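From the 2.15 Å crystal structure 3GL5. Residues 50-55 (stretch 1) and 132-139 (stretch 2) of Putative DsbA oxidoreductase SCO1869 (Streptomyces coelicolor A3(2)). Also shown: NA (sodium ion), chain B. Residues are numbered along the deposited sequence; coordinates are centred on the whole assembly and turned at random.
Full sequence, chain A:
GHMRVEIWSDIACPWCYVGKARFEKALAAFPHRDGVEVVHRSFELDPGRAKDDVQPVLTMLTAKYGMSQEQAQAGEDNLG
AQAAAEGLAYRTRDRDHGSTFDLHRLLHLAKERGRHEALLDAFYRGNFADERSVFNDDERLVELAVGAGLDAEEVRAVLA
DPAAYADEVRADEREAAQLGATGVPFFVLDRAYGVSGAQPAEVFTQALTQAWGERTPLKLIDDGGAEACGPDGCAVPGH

Stretch 1 (50-55) AKDDVQ
Stretch 2 132-139: RSVFNDDE

A long, flexible side chain can tie a turn to a loop and the start of a helix without any strong bond, and the contact between residues 50-55 and 132-139 of this putative DsbA oxidoreductase is a modest example, burying 300 Å² over both sides. Its polar centre is Lys51. With chi1 and chi2 both t, chi3 at 92° and chi4 p, the side chain starts sideways but brings its amine to the second stretch, where Lys51 NZ gives a weak hydrogen bond to Asn136 OD1 at 3.3 Å and forms a long salt bridge with Asp138 OD1 at 3.7 Å. Asp138 (chi1 m) lies in the first turn of a helix for which Asp137, its CB pointing away from the contact, supplies the N-cap.

Ala50 to Asp53 form a type I turn, with phi/psi of -56/-38 at Lys51 and -87/10 at Asp52, closed by Asp53 N to Ala50 O at 2.9 Å. Nearest to Asp52 across the contact is Asn136, with left-handed phi/psi of 44/45 and chi1 t; the Asp52 and Asn136 CA atoms are 5.5 Å apart. Asn136 packs closely against the turn: Asn136 CB is 3.2 Å from Lys51 O, and Asn136 ND2 is 3.5 Å from Asp52 CA. The carboxylate of Asp52 (chi1 p) leads away.

After the turn Val54 is extended (-109/133), as is Phe135 (-104/145) just before Asn136; the Val54 and Phe135 CA atoms are 6.6 Å apart, so the register runs in reverse. Val54, chi1 t, points toward the second stretch; Val54 CG2 lies 3.8 Å from both Phe135 CB and Asn136 CB, while CG1 approaches the Phe135 ring obliquely. The ring itself (chi1 m, chi2 -76°) leads away. Within the second stretch, Ser133 OG accepts a hydrogen bond from Phe135 N at 2.8 Å. Arg132 O coordinates the sodium ion NA at 2.3 Å.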

# COMPACT_ATOMS: atom_id res chain seq x y z
N ALA A 50 -13.72 -5.87 25.71
CA ALA A 50 -14.83 -4.92 25.59
C ALA A 50 -14.36 -3.47 25.64
O ALA A 50 -13.45 -3.12 26.39
CB ALA A 50 -15.89 -5.17 26.65
N LYS A 51 -15.00 -2.61 24.86
CA LYS A 51 -14.55 -1.23 24.84
C LYS A 51 -14.54 -0.60 26.24
O LYS A 51 -13.63 0.15 26.56
CB LYS A 51 -15.36 -0.39 23.85
CG LYS A 51 -14.72 0.99 23.60
CD LYS A 51 -15.19 1.63 22.27
CE LYS A 51 -16.40 2.51 22.45
NZ LYS A 51 -16.03 3.70 23.25
N ASP A 52 -15.51 -0.92 27.08
CA ASP A 52 -15.55 -0.30 28.40
C ASP A 52 -14.71 -1.03 29.43
O ASP A 52 -14.80 -0.74 30.61
CB ASP A 52 -16.99 -0.14 28.90
CG ASP A 52 -17.60 -1.46 29.35
OD1 ASP A 52 -17.21 -2.53 28.83
OD2 ASP A 52 -18.48 -1.42 30.25
N ASP A 53 -13.92 -1.99 29.00
CA ASP A 53 -13.05 -2.69 29.94
C ASP A 53 -11.62 -2.10 29.94
O ASP A 53 -10.74 -2.57 29.21
CB ASP A 53 -13.06 -4.19 29.60
CG ASP A 53 -12.40 -5.04 30.66
OD1 ASP A 53 -12.37 -4.60 31.84
OD2 ASP A 53 -11.94 -6.15 30.32
N VAL A 54 -11.42 -1.05 30.74
CA VAL A 54 -10.10 -0.41 30.91
C VAL A 54 -9.58 -0.73 32.30
O VAL A 54 -10.28 -0.61 33.29
CB VAL A 54 -10.16 1.15 30.75
CG1 VAL A 54 -8.73 1.76 30.56
CG2 VAL A 54 -11.06 1.55 29.59
N GLN A 55 -8.32 -1.14 32.37
CA GLN A 55 -7.73 -1.66 33.60
C GLN A 55 -6.37 -0.97 33.79
O GLN A 55 -5.72 -0.65 32.80
CB GLN A 55 -7.48 -3.14 33.39
CG GLN A 55 -7.93 -4.02 34.53
CD GLN A 55 -7.51 -5.46 34.32
OE1 GLN A 55 -6.84 -5.79 33.33
NE2 GLN A 55 -7.93 -6.32 35.23
N ARG A 132 -3.71 11.03 30.37
CA ARG A 132 -5.04 10.74 29.84
C ARG A 132 -5.07 9.43 29.06
O ARG A 132 -4.16 9.13 28.27
CB ARG A 132 -5.55 11.88 28.96
CG ARG A 132 -5.82 13.16 29.73
CD ARG A 132 -5.95 14.34 28.79
NE ARG A 132 -4.64 14.78 28.32
CZ ARG A 132 -4.43 15.83 27.53
NH1 ARG A 132 -5.46 16.55 27.08
NH2 ARG A 132 -3.20 16.15 27.17
N SER A 133 -6.12 8.66 29.28
CA SER A 133 -6.33 7.38 28.61
C SER A 133 -6.72 7.57 27.15
O SER A 133 -7.43 8.52 26.79
CB SER A 133 -7.41 6.59 29.34
OG SER A 133 -7.66 5.36 28.69
N VAL A 134 -6.22 6.68 26.30
CA VAL A 134 -6.72 6.54 24.94
C VAL A 134 -7.87 5.52 24.83
O VAL A 134 -8.36 5.26 23.72
CB VAL A 134 -5.61 6.17 23.95
CG1 VAL A 134 -4.51 7.22 23.98
CG2 VAL A 134 -5.06 4.78 24.21
N PHE A 135 -8.29 4.94 25.95
CA PHE A 135 -9.28 3.82 25.89
C PHE A 135 -10.69 4.24 26.28
O PHE A 135 -10.87 5.10 27.14
CB PHE A 135 -8.82 2.63 26.74
CG PHE A 135 -7.43 2.14 26.39
CD1 PHE A 135 -7.21 1.37 25.23
CD2 PHE A 135 -6.33 2.46 27.20
CE1 PHE A 135 -5.91 0.90 24.90
CE2 PHE A 135 -5.04 2.02 26.87
CZ PHE A 135 -4.83 1.23 25.72
N ASN A 136 -11.69 3.66 25.64
CA ASN A 136 -13.04 4.01 25.97
C ASN A 136 -13.28 5.55 26.14
O ASN A 136 -13.92 5.98 27.11
CB ASN A 136 -13.46 3.28 27.26
CG ASN A 136 -14.97 3.28 27.47
OD1 ASN A 136 -15.73 3.37 26.51
ND2 ASN A 136 -15.41 3.20 28.73
N ASP A 137 -12.74 6.37 25.22
CA ASP A 137 -12.94 7.82 25.22
C ASP A 137 -12.84 8.40 23.79
O ASP A 137 -11.75 8.78 23.31
CB ASP A 137 -11.93 8.49 26.16
CG ASP A 137 -12.07 10.02 26.21
OD1 ASP A 137 -12.81 10.63 25.40
OD2 ASP A 137 -11.42 10.62 27.08
N ASP A 138 -13.99 8.47 23.12
CA ASP A 138 -14.04 8.85 21.73
C ASP A 138 -13.53 10.27 21.51
O ASP A 138 -12.80 10.52 20.56
CB ASP A 138 -15.47 8.70 21.21
CG ASP A 138 -15.78 7.29 20.75
OD1 ASP A 138 -14.93 6.37 20.91
OD2 ASP A 138 -16.90 7.10 20.21
N GLU A 139 -13.90 11.19 22.40
CA GLU A 139 -13.44 12.56 22.28
C GLU A 139 -11.90 12.69 22.37
O GLU A 139 -11.30 13.47 21.63
CB GLU A 139 -14.17 13.48 23.26
CG GLU A 139 -15.61 13.84 22.80
CD GLU A 139 -15.65 14.33 21.36
OE1 GLU A 139 -14.78 15.15 20.99
OE2 GLU A 139 -16.52 13.90 20.58
NA NA B . -2.51 7.49 28.11
O HOH W 1 -3.96 5.39 27.80
O HOH W 2 -3.53 6.93 30.68